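Local coordinates for salicylaldehyde dehydrogenase NahF (Pseudomonas putida, PDB 4JZ6) that oxidises salicylaldehyde to salicylate with NAD+ as cofactor, and also accepts a broad range of other aldehydes, at the interface of chains A and B. Sequence-based numbering; all coordinates share one arbitrary frame. Chains: chain A/B, Salicylaldehyde dehydrogenase NahF.

Contact 1: the interface of chains A and B. Residues chain A 281, 430-431, 433, 451; chain B 491, 493-494.
The ring of B:Phe494, close to the C-terminal end of its chain, is received by a small pocket on the other subunit, lined by A:Ile433, A:Asn451 and the backbone of A:Arg431. With CG anti to the carbonyl carbon (chi1 -56°), the ring is sent away from its own backbone and into the partner. Packing is tightest at its far end. A:Ile433 meets it tip to tip, CD1 lying 3.6 Å from CZ of B:Phe494. A:Asn451 runs alongside and points the same way, its amide turned 64° from the ring plane, and its ND2 comes within 3.4 Å of CE1 of B:Phe494. That amide is positioned from within chain A: the backbone N of A:Gly430 donates to a lone pair of A:Asn451 OD1 at 3.0 Å. An alanine here would remove the amide, and would probably loosen both the flank of the phenylalanine ring and the tie to the loop at A:Gly430. The opposite side is looser and more polar. A:Asp281 crosses obliquely, OD2 standing 3.6 Å from CB of B:Phe494, while its OD1 forms a long salt bridge with A:Arg431. Within this patch no direct polar bond links the two chains; instead water 1 joins A:Asn451 O, at 2.7 Å, to the carbonyls of B:Pro493 and B:Phe494. The site thus gives the exchanged C-terminal segment an aromatic plug that likely steadies the two-chain assembly.

Contact 2: the interface of chains A and B. Residues chain A 447-452, 456-458; chain B 144, 488-492.
B:Trp488 holds CG anti to its backbone N (chi1 173°), B:Thr490 places OG1 in the crowded position between N and the carbonyl carbon (chi1 57°), and A:His449 has CG anti to its carbonyl carbon; together these torsions bring indole, hydroxyl and imidazole to one face of a parallel strand pair. Beneath them, strand 447-450 of chain A bonds to strand 485-491 of chain B through alternating backbone groups, with A:Val448 N donating nearly along the C=O axis of B:Trp488 at 2.9 Å to O. The imidazole crosses the threonine obliquely, and A:His449 ND1 shares a short 2.6 Å hydrogen bond with B:Thr490 OG1. Since OG1 in turn donates to the anti lone pair of B:Glu492 OE2 at 2.7 Å, ND1 is likely to be the donor. The same OE2 takes NE2 of A:Gln456 on its syn lone pair at 2.9 Å, tip to tip, so two side chains grip it. B:Lys144 NZ meets OE1 of B:Glu492 from above the carboxylate plane at 2.8 Å, which would support a negative charge there. A:Gln456 CD also lies over the centre of the A:His449 ring, which is likely to limit its rotation. The histidine edge strikes the indole face, planes 86° apart, with CE1 of A:His449 3.5 Å from CZ3 of B:Trp488. At the indole's own rim, in its plane, carboxylate atom OE2 of A:Glu458 lies 3.6 Å from CZ2 of B:Trp488.

Contact 3: the interface of chains A and B. Residues chain A 440-443, 445-446, 448, 466, 473; chain B 154, 485-488.
NZ of B:Lys487 is held by three hydrogen bonds. Across the interface, NZ of B:Lys487 lies 2.9 Å from A:Ile443 O. A:Gly440 O, met on a lone pair, is 3.0 Å from NZ of B:Lys487. The third partner is in its own chain, the amide OE1 of B:Gln154, 2.9 Å from NZ of B:Lys487 and also using a lone pair. A:Met441 O, 3.1 Å from NZ of B:Lys487, lies nearly in line beyond the CE-NZ bond and probably adds mainly electrostatic attraction. Because the chain A carbonyls gather at, and just beyond, the C-terminal end of helix 433-442, the helix dipole would probably reinforce the hold on a charged ammonium. The lysine reaches them with CG anti to its backbone N (chi1 175°), then a bend at chi3 (-69°) that turns the tip towards the helix. On the way its aliphatic stretch crosses A:Val448 obliquely, CD lying 3.6 Å from CG2 of that valine. B:Gln154 does two jobs: while OE1 receives the lysine, NE2 donates to A:Met441 O at 2.8 Å, and this pairing fixes which way the amide faces. Nearby the backbone N of B:Trp488 gives a nearly straight bond (175° at H) to A:Gly446 O. A:Arg473 approaches B:Leu486 O edge-on but bonds to it through water 4. In the fold, the site lies where strand 485-491 of chain B begins its run beside chain A, between the end of helix 433-442 and the start of strand 447-450.

Contact 1: the interface of chains A and B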
# COMPACT_ATOMS: atom_id res chain seq x y z
N ASP A 281 0.29 7.33 37.47
CA ASP A 281 0.28 8.65 38.06
C ASP A 281 -1.07 9.24 37.68
O ASP A 281 -1.25 9.73 36.57
CB ASP A 281 1.43 9.48 37.45
CG ASP A 281 1.52 10.89 38.02
OD1 ASP A 281 0.54 11.41 38.60
OD2 ASP A 281 2.60 11.51 37.86
N GLY A 430 1.42 4.31 33.37
CA GLY A 430 1.83 3.45 34.46
C GLY A 430 3.17 3.90 35.01
O GLY A 430 4.06 4.28 34.25
N ARG A 431 3.31 3.89 36.33
CA ARG A 431 4.58 4.27 36.95
C ARG A 431 5.72 3.29 36.66
O ARG A 431 6.88 3.70 36.57
CB ARG A 431 4.40 4.50 38.45
CG ARG A 431 3.74 5.83 38.78
CD ARG A 431 3.73 6.10 40.27
NE ARG A 431 3.54 7.52 40.54
CZ ARG A 431 2.38 8.07 40.90
NH1 ARG A 431 1.29 7.32 41.04
NH2 ARG A 431 2.31 9.38 41.12
N ILE A 433 7.41 1.62 33.99
CA ILE A 433 7.51 1.79 32.55
C ILE A 433 7.79 0.45 31.84
O ILE A 433 7.32 0.23 30.71
CB ILE A 433 8.54 2.89 32.18
CG1 ILE A 433 7.88 4.27 32.29
CG2 ILE A 433 9.05 2.71 30.76
CD1 ILE A 433 8.29 5.07 33.49
N ASN A 451 2.91 7.13 29.02
CA ASN A 451 2.63 8.27 29.87
C ASN A 451 2.45 9.57 29.06
O ASN A 451 2.93 10.63 29.44
CB ASN A 451 3.71 8.42 30.95
CG ASN A 451 3.75 7.23 31.89
OD1 ASN A 451 2.72 6.82 32.42
ND2 ASN A 451 4.93 6.67 32.10
N ILE B 491 8.24 7.71 24.91
CA ILE B 491 8.36 7.50 26.34
C ILE B 491 8.54 8.85 27.01
O ILE B 491 9.56 9.51 26.83
CB ILE B 491 9.54 6.57 26.68
CG1 ILE B 491 9.46 5.27 25.87
CG2 ILE B 491 9.55 6.25 28.17
CD1 ILE B 491 10.59 4.33 26.13
N PRO B 493 7.96 11.99 30.17
CA PRO B 493 8.06 12.22 31.61
C PRO B 493 6.69 12.21 32.26
O PRO B 493 5.69 12.41 31.57
CB PRO B 493 8.68 13.62 31.70
CG PRO B 493 8.35 14.27 30.41
CD PRO B 493 8.39 13.17 29.40
N PHE B 494 6.63 11.95 33.56
CA PHE B 494 5.35 11.97 34.25
C PHE B 494 4.78 13.39 34.24
O PHE B 494 3.63 13.60 33.87
CB PHE B 494 5.49 11.45 35.68
CG PHE B 494 6.08 10.06 35.76
CD1 PHE B 494 5.45 8.99 35.13
CD2 PHE B 494 7.24 9.82 36.46
CE1 PHE B 494 5.98 7.73 35.20
CE2 PHE B 494 7.77 8.55 36.53
CZ PHE B 494 7.14 7.50 35.90
O HOH W 1 2.67 12.23 31.58

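Contact 2: the interface of chains A and B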
# COMPACT_ATOMS: atom_id res chain seq x y z
N CYS A 447 0.22 4.59 16.73
CA CYS A 447 0.91 5.46 17.68
C CYS A 447 0.65 5.02 19.12
O CYS A 447 -0.50 4.88 19.54
CB CYS A 447 0.44 6.90 17.50
SG CYS A 447 0.42 7.46 15.79
N VAL A 448 1.73 4.80 19.87
CA VAL A 448 1.64 4.45 21.29
C VAL A 448 2.43 5.45 22.12
O VAL A 448 3.61 5.70 21.86
CB VAL A 448 2.17 3.02 21.56
CG1 VAL A 448 2.19 2.73 23.04
CG2 VAL A 448 1.32 2.00 20.82
N HIS A 449 1.79 6.05 23.12
CA HIS A 449 2.46 7.06 23.94
C HIS A 449 2.54 6.66 25.40
O HIS A 449 1.52 6.65 26.11
CB HIS A 449 1.79 8.42 23.76
CG HIS A 449 1.76 8.87 22.34
ND1 HIS A 449 2.91 9.18 21.63
CD2 HIS A 449 0.73 9.05 21.47
CE1 HIS A 449 2.59 9.53 20.40
NE2 HIS A 449 1.27 9.46 20.28
N ILE A 450 3.75 6.34 25.85
CA ILE A 450 3.95 5.90 27.23
C ILE A 450 3.93 7.09 28.17
O ILE A 450 4.80 7.96 28.12
CB ILE A 450 5.27 5.12 27.39
CG1 ILE A 450 5.32 3.94 26.41
CG2 ILE A 450 5.43 4.66 28.82
CD1 ILE A 450 4.11 3.03 26.47
N ASN A 451 2.91 7.13 29.02
CA ASN A 451 2.63 8.27 29.87
C ASN A 451 2.45 9.57 29.06
O ASN A 451 2.93 10.63 29.44
CB ASN A 451 3.71 8.42 30.95
CG ASN A 451 3.75 7.23 31.89
OD1 ASN A 451 2.72 6.82 32.42
ND2 ASN A 451 4.93 6.67 32.10
N GLY A 452 1.74 9.45 27.94
CA GLY A 452 1.40 10.60 27.12
C GLY A 452 -0.04 10.54 26.63
O GLY A 452 -0.68 9.50 26.72
N GLN A 456 -1.18 13.27 19.62
CA GLN A 456 0.17 13.74 19.29
C GLN A 456 0.46 13.52 17.81
O GLN A 456 -0.06 12.60 17.19
CB GLN A 456 1.22 13.04 20.15
CG GLN A 456 1.03 13.24 21.64
CD GLN A 456 2.04 12.48 22.48
OE1 GLN A 456 3.24 12.46 22.19
NE2 GLN A 456 1.56 11.84 23.54
N ASN A 457 1.30 14.39 17.25
CA ASN A 457 1.75 14.28 15.87
C ASN A 457 2.95 15.16 15.65
O ASN A 457 2.90 16.37 15.84
CB ASN A 457 0.64 14.66 14.89
CG ASN A 457 1.03 14.43 13.42
OD1 ASN A 457 0.60 15.19 12.54
ND2 ASN A 457 1.82 13.41 13.16
N GLU A 458 4.06 14.54 15.25
CA GLU A 458 5.27 15.27 14.91
C GLU A 458 5.62 14.90 13.47
O GLU A 458 5.37 13.79 13.04
CB GLU A 458 6.40 14.91 15.90
CG GLU A 458 6.04 15.20 17.36
CD GLU A 458 7.14 14.81 18.36
OE1 GLU A 458 8.32 15.09 18.08
OE2 GLU A 458 6.80 14.23 19.41
N LYS B 144 10.25 17.80 22.42
CA LYS B 144 9.77 17.50 23.76
C LYS B 144 10.92 17.07 24.66
O LYS B 144 11.76 16.25 24.27
CB LYS B 144 8.72 16.40 23.68
CG LYS B 144 7.74 16.35 24.83
CD LYS B 144 6.37 15.92 24.31
CE LYS B 144 5.57 15.17 25.36
NZ LYS B 144 4.34 14.59 24.76
N TRP B 488 4.85 4.21 15.95
CA TRP B 488 5.52 5.37 16.52
C TRP B 488 5.29 5.33 18.01
O TRP B 488 4.15 5.42 18.46
CB TRP B 488 4.98 6.67 15.92
CG TRP B 488 5.51 7.90 16.59
CD1 TRP B 488 6.79 8.11 17.04
CD2 TRP B 488 4.78 9.10 16.90
NE1 TRP B 488 6.90 9.36 17.60
CE2 TRP B 488 5.68 9.99 17.53
CE3 TRP B 488 3.46 9.50 16.69
CZ2 TRP B 488 5.29 11.26 17.95
CZ3 TRP B 488 3.08 10.77 17.12
CH2 TRP B 488 3.99 11.63 17.74
N LEU B 489 6.37 5.18 18.77
CA LEU B 489 6.28 5.06 20.23
C LEU B 489 7.05 6.17 20.94
O LEU B 489 8.18 6.50 20.57
CB LEU B 489 6.77 3.69 20.69
CG LEU B 489 6.67 3.38 22.19
CD1 LEU B 489 6.15 1.96 22.40
CD2 LEU B 489 8.01 3.57 22.87
N THR B 490 6.44 6.73 21.98
CA THR B 490 7.10 7.74 22.79
C THR B 490 7.17 7.30 24.23
O THR B 490 6.28 6.60 24.72
CB THR B 490 6.39 9.10 22.72
OG1 THR B 490 5.02 8.94 23.14
CG2 THR B 490 6.43 9.65 21.30
N ILE B 491 8.24 7.71 24.91
CA ILE B 491 8.36 7.50 26.34
C ILE B 491 8.54 8.85 27.01
O ILE B 491 9.56 9.51 26.83
CB ILE B 491 9.54 6.57 26.68
CG1 ILE B 491 9.46 5.27 25.87
CG2 ILE B 491 9.55 6.25 28.17
CD1 ILE B 491 10.59 4.33 26.13
N GLU B 492 7.53 9.27 27.76
CA GLU B 492 7.44 10.66 28.19
C GLU B 492 7.56 10.79 29.69
O GLU B 492 7.31 9.83 30.42
CB GLU B 492 6.12 11.26 27.68
CG GLU B 492 5.92 11.06 26.18
CD GLU B 492 4.53 11.46 25.72
OE1 GLU B 492 3.92 12.34 26.38
OE2 GLU B 492 4.04 10.90 24.71
O HOH W 2 6.10 13.14 22.87
O HOH W 3 7.06 7.07 30.61

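Contact 3: the interface of chains A and B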
# COMPACT_ATOMS: atom_id res chain seq x y z
N GLY A 440 2.25 -1.45 25.85
CA GLY A 440 2.49 -0.53 24.75
C GLY A 440 2.92 -1.26 23.50
O GLY A 440 2.46 -0.96 22.40
N MET A 441 3.78 -2.26 23.67
CA MET A 441 4.31 -2.98 22.53
C MET A 441 3.36 -4.04 22.00
O MET A 441 3.43 -4.41 20.82
CB MET A 441 5.67 -3.57 22.89
CG MET A 441 6.79 -2.55 22.77
SD MET A 441 8.38 -3.23 23.19
CE MET A 441 8.39 -3.04 24.97
N SER A 442 2.45 -4.50 22.85
CA SER A 442 1.52 -5.56 22.48
C SER A 442 0.24 -5.05 21.80
O SER A 442 -0.42 -5.81 21.09
CB SER A 442 1.16 -6.40 23.71
OG SER A 442 2.30 -7.06 24.22
N ILE A 443 -0.10 -3.78 22.02
CA ILE A 443 -1.33 -3.22 21.44
C ILE A 443 -1.17 -2.84 19.96
O ILE A 443 -0.09 -2.45 19.51
CB ILE A 443 -1.86 -2.00 22.24
CG1 ILE A 443 -0.83 -0.88 22.30
CG2 ILE A 443 -2.28 -2.43 23.65
CD1 ILE A 443 -1.25 0.27 23.18
N TYR A 445 -1.61 -0.51 17.49
CA TYR A 445 -1.83 0.91 17.23
C TYR A 445 -0.67 1.54 16.47
O TYR A 445 0.50 1.21 16.71
CB TYR A 445 -2.13 1.65 18.54
CG TYR A 445 -3.49 1.29 19.09
CD1 TYR A 445 -4.59 2.12 18.86
CD2 TYR A 445 -3.70 0.10 19.78
CE1 TYR A 445 -5.85 1.77 19.33
CE2 TYR A 445 -4.94 -0.25 20.25
CZ TYR A 445 -6.01 0.59 20.03
OH TYR A 445 -7.26 0.24 20.50
N GLY A 446 -0.99 2.44 15.55
CA GLY A 446 0.02 3.14 14.80
C GLY A 446 0.85 4.06 15.68
O GLY A 446 2.03 4.29 15.41
N VAL A 448 1.73 4.80 19.87
CA VAL A 448 1.64 4.45 21.29
C VAL A 448 2.43 5.45 22.12
O VAL A 448 3.61 5.70 21.86
CB VAL A 448 2.17 3.02 21.56
CG1 VAL A 448 2.19 2.73 23.04
CG2 VAL A 448 1.32 2.00 20.82
N THR A 466 -3.53 1.04 12.00
CA THR A 466 -3.72 -0.31 11.49
C THR A 466 -5.21 -0.60 11.41
O THR A 466 -6.02 0.21 11.86
CB THR A 466 -3.09 -1.36 12.43
OG1 THR A 466 -3.85 -1.44 13.64
CG2 THR A 466 -1.66 -0.98 12.77
N ARG A 473 1.06 5.94 5.23
CA ARG A 473 1.58 6.81 6.28
C ARG A 473 1.96 8.22 5.80
O ARG A 473 2.65 8.38 4.79
CB ARG A 473 2.78 6.13 6.94
CG ARG A 473 2.80 6.24 8.46
CD ARG A 473 2.62 4.89 9.14
NE ARG A 473 1.25 4.37 9.01
CZ ARG A 473 0.77 3.34 9.69
NH1 ARG A 473 -0.48 2.95 9.50
NH2 ARG A 473 1.52 2.70 10.57
N GLN B 154 7.23 -4.28 13.94
CA GLN B 154 6.73 -5.46 14.64
C GLN B 154 6.00 -6.38 13.68
O GLN B 154 5.71 -5.98 12.55
CB GLN B 154 5.79 -5.04 15.76
CG GLN B 154 6.43 -4.16 16.82
CD GLN B 154 5.41 -3.71 17.85
OE1 GLN B 154 4.46 -3.00 17.53
NE2 GLN B 154 5.59 -4.15 19.10
N GLU B 485 4.36 -4.07 11.10
CA GLU B 485 3.66 -2.91 11.61
C GLU B 485 4.72 -1.88 11.94
O GLU B 485 5.71 -2.20 12.60
CB GLU B 485 2.87 -3.24 12.89
CG GLU B 485 1.72 -4.21 12.72
CD GLU B 485 0.64 -3.69 11.79
OE1 GLU B 485 0.71 -2.52 11.36
OE2 GLU B 485 -0.29 -4.48 11.48
N LEU B 486 4.53 -0.66 11.46
CA LEU B 486 5.39 0.45 11.84
C LEU B 486 4.69 1.24 12.93
O LEU B 486 3.63 1.81 12.71
CB LEU B 486 5.72 1.35 10.65
CG LEU B 486 6.58 2.57 10.98
CD1 LEU B 486 7.99 2.15 11.38
CD2 LEU B 486 6.63 3.53 9.80
N LYS B 487 5.28 1.25 14.12
CA LYS B 487 4.66 1.90 15.26
C LYS B 487 5.50 3.08 15.74
O LYS B 487 6.72 2.96 15.91
CB LYS B 487 4.46 0.89 16.39
CG LYS B 487 3.92 1.50 17.67
CD LYS B 487 3.81 0.45 18.76
CE LYS B 487 2.71 -0.56 18.45
NZ LYS B 487 2.67 -1.68 19.45
N TRP B 488 4.85 4.21 15.95
CA TRP B 488 5.52 5.37 16.52
C TRP B 488 5.29 5.33 18.01
O TRP B 488 4.15 5.42 18.46
CB TRP B 488 4.98 6.67 15.92
CG TRP B 488 5.51 7.90 16.59
CD1 TRP B 488 6.79 8.11 17.04
CD2 TRP B 488 4.78 9.10 16.90
NE1 TRP B 488 6.90 9.36 17.60
CE2 TRP B 488 5.68 9.99 17.53
CE3 TRP B 488 3.46 9.50 16.69
CZ2 TRP B 488 5.29 11.26 17.95
CZ3 TRP B 488 3.08 10.77 17.12
CH2 TRP B 488 3.99 11.63 17.74
O HOH W 4 3.55 4.67 11.99

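The three contacts follow one another along the C-terminal segment of chain B. Contact 2 is the middle member, its C-alpha centre about 11 Å from those of contact 1 and contact 3, which lie about 18 Å apart. Contact 2 shares A:Asn451 and B:Ile491 with contact 1, and A:Val448 and B:Trp488 with contact 3; strand 485-491 extends through all three. The centres of contacts 3, 2 and 1 lie about 12, 15 and 25 Å from A:Glu267, the predicted active-site residue; the structure alone does not show whether interface and active site are coupled. Two-fold symmetry repeats the arrangement with the chains exchanged.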